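Local coordinates for protein probable cobalt-precorrin-6B C(15)-methyltransferase (decarboxylating) (Methanothermobacter thermautotrophicus, PDB 1L3I) that probably methylates C-15 of cobalt-precorrin-6B with S-adenosyl-L-methionine and decarboxylates C-12, giving cobalt-precorrin-7 on the anaerobic route to adenosylcobalamin, at residues A[113-117]-A[142-147]; A[129-135]-A[178-184]; A[5-9]-A[73-78]; A[68-72]-A[85-89]. One frame throughout, in Å; residues are numbered along the deposited sequence.

Contact 1: residues A[113-117]-A[142-147]; sequences LQEIL and EAMECL
Two neighbouring helices of the Rossmann-like methyltransferase domain lie side by side here, both packed on the same face of the central sheet. Residues 113-117 and 142-147 are fully helical; the two short axes run in broadly the same direction, cross at -41° and come within 10.0 Å. In register, Leu113 faces Ala143 (CA-CA 7.4 Å), Gln114 faces Cys146 (CA-CA 6.2 Å) and Leu117 faces Leu147 (CA-CA 7.4 Å). Leu113 (chi1 t, chi2 p) pushes its CD2 into the hollow beside the small Ala143, 3.7 Å from Ala143 N, 4.2 Å from Ala143 CB and 3.8 Å from Glu142 CG. One turn on, Leu117 (m, t) fits CD1 between Cys146 CB at 3.9 Å and Leu147 CG at 4.0 Å. In return Cys146 (m) sets SG against Gln114 CG at 3.7 Å. Below, Leu117 continues onto Ile130 and Val132 of strand 128-134, and Leu147 onto Ile130 and Ile182, so helices and sheet share one core. At the outer margin Gln114 NE2 comes 3.9 Å from Glu142 OE2. The seam buries 287 Å² without a hydrogen bond between the segments, so its cohesion rests mainly on van der Waals fit of apolar surfaces.

Contact 2: residues A[129-135]-A[178-184]; sequences RIIVTAI and PVALIYT
Strands 129-134 and 179-183 pair antiparallel, their axes 4.6 Å apart at 156°. Val132-Ile182 and Ala134-Ala180 are hydrogen-bonded pairs (CA-CA 5.1 Å each); Ile131-Tyr183 (CA-CA 4.3 Å) and Thr133-Leu181 (CA-CA 4.8 Å) are non-hydrogen-bonded. Val132 N to Ile182 O and Ala134 N to Ala180 O measure 2.8 Å, Ile182 N to Val132 O 2.9 Å, Ala180 N to Ala134 O 3.0 Å. Thr184 (chi1 p) accepts through OG1 from Ile130 N (3.0 Å) and donates from N to Ile130 O (3.1 Å). Ile182 (m, p) sets CD1 3.8 Å from Ala134 CB, under helix 137-149. On the other face, beneath helix 19-29, Tyr183 (chi1 p) swings its ring away but keeps CB 3.8 Å from Ile131 CG1; Leu181 (m, t) sets CD2 4.3 Å from Ile131 CG2. Insertion of the antiparallel seventh strand between fifth and sixth is a class I methyltransferase hallmark. Main-chain bonds plus the Thr184 hydroxyl fix the register; Val132, Ala134, Ala180 and Ile182 make one face apolar, while Thr133 and Tyr183 vary the other.

Contact 3: residues A[5-9]-A[73-78]; sequences DEFIK and MNLQRH
Beside the S-adenosyl-L-homocysteine pocket, the N-terminal segment 5-9 lies against the C-terminal end of helix 65-77. Its backbone is extended at Phe7 and Ile8; residues 73-77 are helical, and Phe7 and Asn74 are nearest (CA-CA 6.0 Å). Asn74 (chi1 m) grips the Ile8 main chain with both amide ends: Ile8 N donates to Asn74 OD1 (2.8 Å) and Asn74 ND2 to Ile8 O (3.2 Å). ND2 also bonds the carbonyl of Thr44, a cofactor-binding residue. Past the helix, His78 (chi1 m) directs NE2 to Glu6 O at 2.8 Å. A water donates to Glu6 O (2.6 Å) and Asn74 OD1 (2.9 Å) and accepts from Arg77 NE (2.8 Å). Ile8 CG1 lies over one face of the Arg77 guanidinium, 3.5 Å from CZ; the CA-to-CB bond of Phe7 points away, yet its ring touches Leu49 and keeps CD2 4.0 Å from Asn74 ND2. Side chains of the helix and the residue after it satisfy main-chain groups of an irregular segment, which Asn74 links to the glycine-rich cofactor loop.

Contact 4: residues A[68-72]-A[85-89]; sequences ISTTE and TLMEG
This is helix-on-strand packing at the edge of the sheet, over its outermost strand 84-88, within the beta-alpha-beta unit of strand 57-62, helix 65-77 and strand 84-88. Helix 68-72 runs nearly opposite to strand 85-88, their axes 9.3 Å apart at 165°, and the pairing buries 275 Å². Ile68 and Glu88 have the nearest CA atoms, at 6.4 Å. Two aliphatic side chains do most of the work. Ile68 (m, m) points at the strand and spreads along it: CG2 is 4.0 Å from Leu86 CB, CD1 3.6 Å from Met87 O, and CG1 3.9 Å from Glu88 CA. Leu86 (m, t) points back, its CD2 4.0 Å from Thr71 CG2. The hydroxyl of Thr71 (m) is bonded to Ala67 O in its own helix, and its methyl faces Leu86. The CA-to-CB bond of Met87, selenomethionine here, points away, and its side chain touches Tyr59 and Ile61. At the strand's end Gly89, with phi/psi of 142/173 that disfavour any side chain, touches the bound S-adenosyl-L-homocysteine, and Ile68 abuts the cofactor-binding Asp62. Such a crossover helix, covering parallel strands whose C-terminal ends line the cofactor site, is typical of Rossmann-like S-adenosyl-L-methionine-dependent methyltransferases.

How the contacts relate
From the N terminus, residues 5-9 wait until residues 73-78 to close contact 3, a loop that takes in helix 19-29, strand 36-40, helix 46-52, strand 57-62 and the first part of helix 65-77. Before it shuts, residues 68-72 open contact 4, which closes at 85-89; the two therefore cross, touch where Ile8 O meets Thr70 CG2 at 3.4 Å, and hold helix 65-77 to the N-terminal segment and to the edge strand. Both are complete before contact 1 opens at residue 113. Contact 2 opens at 129, inside contact 1, and closes after 142-147, so these two also cross: contact 1 joins helices 113-122 and 137-149 over strands 128-134 and 170-183, paired in contact 2.

Contact 1: residues A[113-117]-A[142-147]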
loop_
_atom_site.group_PDB
_atom_site.type_symbol
_atom_site.label_atom_id
_atom_site.label_comp_id
_atom_site.label_asym_id
_atom_site.label_seq_id
_atom_site.Cartn_x
_atom_site.Cartn_y
_atom_site.Cartn_z
ATOM N N LEU A 113 -0.178 3.878 27.014
ATOM C CA LEU A 113 -0.314 4.989 26.074
ATOM C C LEU A 113 -1.114 6.169 26.615
ATOM O O LEU A 113 -0.660 7.320 26.595
ATOM C CB LEU A 113 -0.926 4.521 24.751
ATOM C CG LEU A 113 -1.073 5.639 23.723
ATOM C CD1 LEU A 113 0.293 6.166 23.288
ATOM C CD2 LEU A 113 -1.870 5.130 22.545
ATOM N N GLN A 114 -2.309 5.868 27.104
ATOM C CA GLN A 114 -3.206 6.883 27.643
ATOM C C GLN A 114 -2.542 7.723 28.732
ATOM O O GLN A 114 -2.600 8.954 28.699
ATOM C CB GLN A 114 -4.448 6.200 28.187
ATOM C CG GLN A 114 -5.518 7.138 28.663
ATOM C CD GLN A 114 -6.730 6.381 29.139
ATOM O OE1 GLN A 114 -6.711 5.759 30.212
ATOM N NE2 GLN A 114 -7.792 6.408 28.338
ATOM N N GLU A 115 -1.893 7.046 29.673
ATOM C CA GLU A 115 -1.206 7.697 30.790
ATOM C C GLU A 115 -0.072 8.582 30.280
ATOM O O GLU A 115 0.067 9.733 30.702
ATOM C CB GLU A 115 -0.645 6.626 31.724
ATOM C CG GLU A 115 -0.000 7.139 32.984
ATOM C CD GLU A 115 0.531 6.018 33.870
ATOM O OE1 GLU A 115 0.366 4.823 33.509
ATOM O OE2 GLU A 115 1.115 6.335 34.937
ATOM N N ILE A 116 0.749 8.004 29.397
ATOM C CA ILE A 116 1.900 8.649 28.774
ATOM C C ILE A 116 1.453 9.916 28.066
ATOM O O ILE A 116 2.082 10.961 28.218
ATOM C CB ILE A 116 2.562 7.693 27.744
ATOM C CG1 ILE A 116 3.260 6.545 28.465
ATOM C CG2 ILE A 116 3.557 8.432 26.843
ATOM C CD1 ILE A 116 3.773 5.481 27.513
ATOM N N LEU A 117 0.354 9.833 27.320
ATOM C CA LEU A 117 -0.150 11.002 26.601
ATOM C C LEU A 117 -0.670 12.104 27.531
ATOM O O LEU A 117 -0.282 13.262 27.384
ATOM C CB LEU A 117 -1.220 10.606 25.579
ATOM C CG LEU A 117 -0.748 9.893 24.316
ATOM C CD1 LEU A 117 -1.972 9.630 23.470
ATOM C CD2 LEU A 117 0.291 10.715 23.553
ATOM N N GLU A 142 -6.510 4.045 19.774
ATOM C CA GLU A 142 -6.243 4.614 21.094
ATOM C C GLU A 142 -5.613 6.007 21.052
ATOM O O GLU A 142 -6.100 6.910 21.722
ATOM C CB GLU A 142 -5.375 3.648 21.920
ATOM C CG GLU A 142 -5.406 3.924 23.412
ATOM C CD GLU A 142 -6.835 3.883 23.973
ATOM O OE1 GLU A 142 -7.677 3.099 23.455
ATOM O OE2 GLU A 142 -7.113 4.643 24.934
ATOM N N ALA A 143 -4.571 6.182 20.234
ATOM C CA ALA A 143 -3.875 7.460 20.099
ATOM C C ALA A 143 -4.856 8.555 19.676
ATOM O O ALA A 143 -4.854 9.652 20.226
ATOM C CB ALA A 143 -2.717 7.331 19.071
HETATM N N MSE A 144 -5.717 8.224 18.726
HETATM C CA MSE A 144 -6.714 9.151 18.210
HETATM C C MSE A 144 -7.717 9.570 19.286
HETATM O O MSE A 144 -7.834 10.755 19.579
HETATM C CB MSE A 144 -7.450 8.502 17.054
HETATM C CG MSE A 144 -6.551 8.185 15.884
HETATM SE SE MSE A 144 -6.628 9.572 14.605
HETATM C CE MSE A 144 -8.142 8.862 13.646
ATOM N N GLU A 145 -8.420 8.598 19.866
ATOM C CA GLU A 145 -9.406 8.875 20.911
ATOM C C GLU A 145 -8.760 9.687 22.038
ATOM O O GLU A 145 -9.208 10.781 22.360
ATOM C CB GLU A 145 -10.019 7.564 21.466
ATOM C CG GLU A 145 -11.133 7.783 22.539
ATOM C CD GLU A 145 -11.944 6.520 22.885
ATOM O OE1 GLU A 145 -11.356 5.540 23.415
ATOM O OE2 GLU A 145 -13.183 6.520 22.650
ATOM N N CYS A 146 -7.665 9.180 22.587
ATOM C CA CYS A 146 -6.979 9.870 23.666
ATOM C C CYS A 146 -6.608 11.297 23.334
ATOM O O CYS A 146 -6.933 12.200 24.090
ATOM C CB CYS A 146 -5.739 9.106 24.083
ATOM S SG CYS A 146 -6.158 7.657 25.054
ATOM N N LEU A 147 -5.958 11.507 22.194
ATOM C CA LEU A 147 -5.560 12.847 21.826
ATOM C C LEU A 147 -6.747 13.769 21.586
ATOM O O LEU A 147 -6.663 14.956 21.883
ATOM C CB LEU A 147 -4.618 12.830 20.632
ATOM C CG LEU A 147 -3.176 12.440 20.967
ATOM C CD1 LEU A 147 -2.404 12.177 19.699
ATOM C CD2 LEU A 147 -2.520 13.540 21.780
#

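Contact 2: residues A[129-135]-A[178-184]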
loop_
_atom_site.group_PDB
_atom_site.type_symbol
_atom_site.label_atom_id
_atom_site.label_comp_id
_atom_site.label_asym_id
_atom_site.label_seq_id
_atom_site.Cartn_x
_atom_site.Cartn_y
_atom_site.Cartn_z
ATOM N N ARG A 129 4.519 19.805 19.598
ATOM C CA ARG A 129 4.017 18.765 18.718
ATOM C C ARG A 129 4.152 17.392 19.350
ATOM O O ARG A 129 5.160 17.091 19.979
ATOM C CB ARG A 129 4.809 18.780 17.407
ATOM C CG ARG A 129 4.601 20.006 16.510
ATOM C CD ARG A 129 5.918 20.707 16.203
ATOM N NE ARG A 129 6.253 21.680 17.233
ATOM C CZ ARG A 129 7.483 22.096 17.534
ATOM N NH1 ARG A 129 8.549 21.630 16.890
ATOM N NH2 ARG A 129 7.649 22.997 18.486
ATOM N N ILE A 130 3.124 16.565 19.181
ATOM C CA ILE A 130 3.135 15.194 19.683
ATOM C C ILE A 130 2.962 14.286 18.463
ATOM O O ILE A 130 2.134 14.554 17.594
ATOM C CB ILE A 130 1.973 14.910 20.663
ATOM C CG1 ILE A 130 1.999 15.901 21.840
ATOM C CG2 ILE A 130 2.037 13.461 21.151
ATOM C CD1 ILE A 130 0.838 15.712 22.791
ATOM N N ILE A 131 3.774 13.234 18.378
ATOM C CA ILE A 131 3.712 12.278 17.270
ATOM C C ILE A 131 3.825 10.874 17.845
ATOM O O ILE A 131 4.763 10.562 18.561
ATOM C CB ILE A 131 4.859 12.518 16.240
ATOM C CG1 ILE A 131 4.748 13.920 15.640
ATOM C CG2 ILE A 131 4.803 11.466 15.121
ATOM C CD1 ILE A 131 6.060 14.578 15.440
ATOM N N VAL A 132 2.820 10.057 17.601
ATOM C CA VAL A 132 2.809 8.701 18.098
ATOM C C VAL A 132 2.989 7.786 16.900
ATOM O O VAL A 132 2.294 7.932 15.902
ATOM C CB VAL A 132 1.454 8.352 18.797
ATOM C CG1 VAL A 132 1.493 6.917 19.327
ATOM C CG2 VAL A 132 1.147 9.344 19.935
ATOM N N THR A 133 3.951 6.877 16.994
ATOM C CA THR A 133 4.240 5.913 15.941
ATOM C C THR A 133 3.482 4.653 16.306
ATOM O O THR A 133 3.779 4.032 17.328
ATOM C CB THR A 133 5.738 5.585 15.917
ATOM O OG1 THR A 133 6.483 6.807 15.912
ATOM C CG2 THR A 133 6.083 4.799 14.672
ATOM N N ALA A 134 2.533 4.241 15.469
ATOM C CA ALA A 134 1.722 3.062 15.749
ATOM C C ALA A 134 1.802 1.910 14.759
ATOM O O ALA A 134 1.569 2.093 13.568
ATOM C CB ALA A 134 0.280 3.474 15.910
ATOM N N ILE A 135 2.158 0.729 15.251
ATOM C CA ILE A 135 2.191 -0.467 14.402
ATOM C C ILE A 135 1.031 -1.396 14.779
ATOM O O ILE A 135 0.631 -2.252 13.990
ATOM C CB ILE A 135 3.527 -1.227 14.482
ATOM C CG1 ILE A 135 3.820 -1.652 15.919
ATOM C CG2 ILE A 135 4.647 -0.379 13.909
ATOM C CD1 ILE A 135 5.035 -2.524 16.026
ATOM N N PRO A 178 3.233 -1.799 7.442
ATOM C CA PRO A 178 2.707 -0.444 7.529
ATOM C C PRO A 178 2.895 0.174 8.906
ATOM O O PRO A 178 2.895 -0.519 9.912
ATOM C CB PRO A 178 1.228 -0.637 7.165
ATOM C CG PRO A 178 0.938 -2.018 7.542
ATOM C CD PRO A 178 2.171 -2.752 7.088
ATOM N N VAL A 179 3.115 1.476 8.927
ATOM C CA VAL A 179 3.282 2.205 10.161
ATOM C C VAL A 179 2.425 3.462 10.052
ATOM O O VAL A 179 2.387 4.112 8.995
ATOM C CB VAL A 179 4.761 2.622 10.373
ATOM C CG1 VAL A 179 4.895 3.471 11.655
ATOM C CG2 VAL A 179 5.639 1.384 10.460
ATOM N N ALA A 180 1.684 3.770 11.108
ATOM C CA ALA A 180 0.860 4.971 11.114
ATOM C C ALA A 180 1.467 6.013 12.068
ATOM O O ALA A 180 2.103 5.672 13.076
ATOM C CB ALA A 180 -0.570 4.634 11.546
ATOM N N LEU A 181 1.329 7.281 11.704
ATOM C CA LEU A 181 1.820 8.366 12.533
ATOM C C LEU A 181 0.606 9.192 12.929
ATOM O O LEU A 181 -0.108 9.707 12.058
ATOM C CB LEU A 181 2.824 9.257 11.790
ATOM C CG LEU A 181 4.143 8.620 11.347
ATOM C CD1 LEU A 181 4.982 9.669 10.654
ATOM C CD2 LEU A 181 4.890 8.036 12.532
ATOM N N ILE A 182 0.292 9.187 14.227
ATOM C CA ILE A 182 -0.825 9.952 14.765
ATOM C C ILE A 182 -0.183 11.214 15.359
ATOM O O ILE A 182 0.640 11.126 16.276
ATOM C CB ILE A 182 -1.614 9.141 15.834
ATOM C CG1 ILE A 182 -2.256 7.912 15.198
ATOM C CG2 ILE A 182 -2.692 10.008 16.480
ATOM C CD1 ILE A 182 -1.335 6.752 15.026
ATOM N N TYR A 183 -0.530 12.383 14.831
ATOM C CA TYR A 183 0.077 13.617 15.306
ATOM C C TYR A 183 -0.922 14.734 15.596
ATOM O O TYR A 183 -2.003 14.794 14.998
ATOM C CB TYR A 183 1.164 14.075 14.328
ATOM C CG TYR A 183 0.667 14.308 12.917
ATOM C CD1 TYR A 183 0.377 15.602 12.481
ATOM C CD2 TYR A 183 0.389 13.242 12.059
ATOM C CE1 TYR A 183 -0.164 15.834 11.223
ATOM C CE2 TYR A 183 -0.156 13.466 10.803
ATOM C CZ TYR A 183 -0.446 14.760 10.402
ATOM O OH TYR A 183 -1.037 14.993 9.180
ATOM N N THR A 184 -0.524 15.627 16.506
ATOM C CA THR A 184 -1.352 16.748 16.959
ATOM C C THR A 184 -1.274 18.062 16.174
ATOM O O THR A 184 -0.409 18.241 15.300
ATOM C CB THR A 184 -1.112 17.045 18.469
ATOM O OG1 THR A 184 0.257 17.405 18.682
ATOM C CG2 THR A 184 -1.429 15.817 19.324
HETATM O O HOH W 1 2.314 17.228 15.814
HETATM O O HOH W 2 0.248 -1.563 11.129
#

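Contact 3: residues A[5-9]-A[73-78]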
loop_
_atom_site.group_PDB
_atom_site.type_symbol
_atom_site.label_atom_id
_atom_site.label_comp_id
_atom_site.label_asym_id
_atom_site.label_seq_id
_atom_site.Cartn_x
_atom_site.Cartn_y
_atom_site.Cartn_z
ATOM N N ASP A 5 20.836 1.118 7.858
ATOM C CA ASP A 5 21.893 0.126 8.001
ATOM C C ASP A 5 23.118 0.638 8.704
ATOM O O ASP A 5 24.154 -0.024 8.695
ATOM C CB ASP A 5 22.279 -0.471 6.651
ATOM C CG ASP A 5 22.835 0.542 5.687
ATOM O OD1 ASP A 5 23.463 1.549 6.096
ATOM O OD2 ASP A 5 22.650 0.291 4.482
ATOM N N GLU A 6 23.024 1.854 9.233
ATOM C CA GLU A 6 24.124 2.449 9.974
ATOM C C GLU A 6 23.824 2.525 11.476
ATOM O O GLU A 6 24.405 3.340 12.198
ATOM C CB GLU A 6 24.487 3.806 9.402
ATOM C CG GLU A 6 25.095 3.707 8.018
ATOM C CD GLU A 6 25.577 5.045 7.489
ATOM O OE1 GLU A 6 25.636 6.025 8.266
ATOM O OE2 GLU A 6 25.893 5.113 6.286
ATOM N N PHE A 7 22.910 1.663 11.915
ATOM C CA PHE A 7 22.493 1.524 13.308
ATOM C C PHE A 7 22.825 0.084 13.705
ATOM O O PHE A 7 22.532 -0.851 12.958
ATOM C CB PHE A 7 20.977 1.712 13.441
ATOM C CG PHE A 7 20.532 3.133 13.365
ATOM C CD1 PHE A 7 20.256 3.730 12.141
ATOM C CD2 PHE A 7 20.399 3.891 14.525
ATOM C CE1 PHE A 7 19.856 5.060 12.075
ATOM C CE2 PHE A 7 19.997 5.228 14.468
ATOM C CZ PHE A 7 19.726 5.816 13.243
ATOM N N ILE A 8 23.410 -0.117 14.879
ATOM C CA ILE A 8 23.722 -1.477 15.306
ATOM C C ILE A 8 22.508 -2.012 16.041
ATOM O O ILE A 8 21.954 -1.352 16.932
ATOM C CB ILE A 8 24.958 -1.546 16.238
ATOM C CG1 ILE A 8 26.195 -0.992 15.527
ATOM C CG2 ILE A 8 25.238 -2.991 16.610
ATOM C CD1 ILE A 8 26.781 -1.919 14.457
ATOM N N LYS A 9 22.054 -3.178 15.623
ATOM C CA LYS A 9 20.893 -3.789 16.245
ATOM C C LYS A 9 21.236 -4.802 17.332
ATOM O O LYS A 9 22.195 -5.556 17.205
ATOM C CB LYS A 9 20.037 -4.483 15.189
ATOM C CG LYS A 9 19.053 -3.584 14.485
ATOM C CD LYS A 9 18.019 -4.418 13.745
ATOM C CE LYS A 9 18.481 -4.732 12.347
ATOM N NZ LYS A 9 18.386 -3.512 11.548
HETATM N N MSE A 73 25.107 3.538 22.397
HETATM C CA MSE A 73 26.094 2.973 21.490
HETATM C C MSE A 73 25.974 3.620 20.097
HETATM O O MSE A 73 26.977 4.012 19.498
HETATM C CB MSE A 73 25.840 1.482 21.395
HETATM C CG MSE A 73 27.052 0.667 21.088
HETATM SE SE MSE A 73 26.471 -0.906 20.169
HETATM C CE MSE A 73 27.301 -0.522 18.492
ATOM N N ASN A 74 24.747 3.710 19.582
ATOM C CA ASN A 74 24.507 4.319 18.270
ATOM C C ASN A 74 24.749 5.839 18.279
ATOM O O ASN A 74 25.175 6.417 17.270
ATOM C CB ASN A 74 23.097 3.975 17.758
ATOM C CG ASN A 74 23.018 2.559 17.194
ATOM O OD1 ASN A 74 23.901 2.119 16.460
ATOM N ND2 ASN A 74 21.955 1.838 17.540
ATOM N N LEU A 75 24.491 6.477 19.421
ATOM C CA LEU A 75 24.737 7.913 19.567
ATOM C C LEU A 75 26.246 8.144 19.473
ATOM O O LEU A 75 26.717 8.965 18.684
ATOM C CB LEU A 75 24.253 8.394 20.929
ATOM C CG LEU A 75 22.756 8.608 21.080
ATOM C CD1 LEU A 75 22.429 8.891 22.537
ATOM C CD2 LEU A 75 22.351 9.755 20.186
ATOM N N GLN A 76 27.005 7.379 20.247
ATOM C CA GLN A 76 28.452 7.515 20.243
ATOM C C GLN A 76 29.104 7.298 18.894
ATOM O O GLN A 76 29.971 8.071 18.505
ATOM C CB GLN A 76 29.090 6.581 21.245
ATOM C CG GLN A 76 30.588 6.743 21.264
ATOM C CD GLN A 76 31.260 5.558 21.862
ATOM O OE1 GLN A 76 31.777 5.627 22.982
ATOM N NE2 GLN A 76 31.230 4.430 21.142
ATOM N N ARG A 77 28.726 6.232 18.198
ATOM C CA ARG A 77 29.295 5.940 16.878
ATOM C C ARG A 77 29.052 7.033 15.817
ATOM O O ARG A 77 29.758 7.106 14.813
ATOM C CB ARG A 77 28.773 4.593 16.380
ATOM C CG ARG A 77 29.341 3.404 17.149
ATOM C CD ARG A 77 28.610 2.105 16.807
ATOM N NE ARG A 77 27.898 2.179 15.547
ATOM C CZ ARG A 77 28.269 1.566 14.426
ATOM N NH1 ARG A 77 29.366 0.817 14.406
ATOM N NH2 ARG A 77 27.531 1.698 13.315
ATOM N N HIS A 78 28.033 7.857 16.014
ATOM C CA HIS A 78 27.776 8.929 15.059
ATOM C C HIS A 78 28.258 10.292 15.571
ATOM O O HIS A 78 27.953 11.329 14.973
ATOM C CB HIS A 78 26.290 8.983 14.670
ATOM C CG HIS A 78 25.862 7.844 13.812
ATOM N ND1 HIS A 78 26.044 7.822 12.451
ATOM C CD2 HIS A 78 25.301 6.644 14.137
ATOM C CE1 HIS A 78 25.628 6.661 11.964
ATOM N NE2 HIS A 78 25.174 5.934 12.969
HETATM O O HOH W 3 25.590 3.421 14.565
#

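Contact 4: residues A[68-72]-A[85-89]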
loop_
_atom_site.group_PDB
_atom_site.type_symbol
_atom_site.label_atom_id
_atom_site.label_comp_id
_atom_site.label_asym_id
_atom_site.label_seq_id
_atom_site.Cartn_x
_atom_site.Cartn_y
_atom_site.Cartn_z
ATOM N N ILE A 68 18.478 1.201 26.128
ATOM C CA ILE A 68 19.239 2.379 26.549
ATOM C C ILE A 68 20.713 2.228 26.150
ATOM O O ILE A 68 21.358 3.180 25.705
ATOM C CB ILE A 68 19.113 2.609 28.070
ATOM C CG1 ILE A 68 17.662 2.983 28.434
ATOM C CG2 ILE A 68 20.109 3.672 28.528
ATOM C CD1 ILE A 68 17.172 4.281 27.820
ATOM N N SER A 69 21.213 1.004 26.280
ATOM C CA SER A 69 22.589 0.697 25.911
ATOM C C SER A 69 22.800 0.806 24.386
ATOM O O SER A 69 23.789 1.390 23.937
ATOM C CB SER A 69 22.935 -0.707 26.423
ATOM O OG SER A 69 24.205 -1.141 25.965
ATOM N N THR A 70 21.863 0.256 23.605
ATOM C CA THR A 70 21.917 0.281 22.135
ATOM C C THR A 70 21.855 1.717 21.604
ATOM O O THR A 70 22.604 2.080 20.684
ATOM C CB THR A 70 20.764 -0.553 21.541
ATOM O OG1 THR A 70 20.854 -1.889 22.041
ATOM C CG2 THR A 70 20.815 -0.576 20.026
ATOM N N THR A 71 20.973 2.524 22.201
ATOM C CA THR A 71 20.844 3.931 21.813
ATOM C C THR A 71 22.145 4.702 22.133
ATOM O O THR A 71 22.647 5.420 21.267
ATOM C CB THR A 71 19.587 4.614 22.455
ATOM O OG1 THR A 71 18.399 3.974 21.983
ATOM C CG2 THR A 71 19.491 6.096 22.065
ATOM N N GLU A 72 22.726 4.522 23.327
ATOM C CA GLU A 72 23.972 5.238 23.675
ATOM C C GLU A 72 25.099 4.818 22.729
ATOM O O GLU A 72 25.878 5.645 22.247
ATOM C CB GLU A 72 24.375 5.017 25.142
ATOM C CG GLU A 72 25.671 5.737 25.609
ATOM C CD GLU A 72 25.723 7.286 25.368
ATOM O OE1 GLU A 72 24.712 8.007 25.568
ATOM O OE2 GLU A 72 26.813 7.813 25.019
ATOM N N THR A 85 19.864 12.996 27.195
ATOM C CA THR A 85 19.778 12.493 28.553
ATOM C C THR A 85 19.035 11.171 28.485
ATOM O O THR A 85 17.833 11.144 28.223
ATOM C CB THR A 85 19.009 13.470 29.456
ATOM O OG1 THR A 85 19.650 14.752 29.426
ATOM C CG2 THR A 85 18.966 12.963 30.884
ATOM N N LEU A 86 19.773 10.077 28.625
ATOM C CA LEU A 86 19.197 8.731 28.597
ATOM C C LEU A 86 18.561 8.420 29.943
ATOM O O LEU A 86 19.142 8.698 30.985
ATOM C CB LEU A 86 20.282 7.701 28.257
ATOM C CG LEU A 86 20.765 7.766 26.811
ATOM C CD1 LEU A 86 22.141 7.190 26.704
ATOM C CD2 LEU A 86 19.795 7.027 25.914
HETATM N N MSE A 87 17.371 7.841 29.917
HETATM C CA MSE A 87 16.667 7.517 31.141
HETATM C C MSE A 87 16.059 6.125 31.097
HETATM O O MSE A 87 15.109 5.888 30.341
HETATM C CB MSE A 87 15.553 8.531 31.383
HETATM C CG MSE A 87 16.019 9.963 31.403
HETATM SE SE MSE A 87 14.561 11.161 31.806
HETATM C CE MSE A 87 13.897 11.413 30.026
ATOM N N GLU A 88 16.618 5.198 31.871
ATOM C CA GLU A 88 16.070 3.856 31.901
ATOM C C GLU A 88 14.912 3.868 32.873
ATOM O O GLU A 88 15.007 4.461 33.947
ATOM C CB GLU A 88 17.089 2.817 32.348
ATOM C CG GLU A 88 16.531 1.408 32.246
ATOM C CD GLU A 88 17.293 0.398 33.061
ATOM O OE1 GLU A 88 18.541 0.408 33.031
ATOM O OE2 GLU A 88 16.639 -0.435 33.729
ATOM N N GLY A 89 13.813 3.225 32.493
ATOM C CA GLY A 89 12.659 3.165 33.369
ATOM C C GLY A 89 11.363 3.272 32.605
ATOM O O GLY A 89 11.343 3.522 31.399
#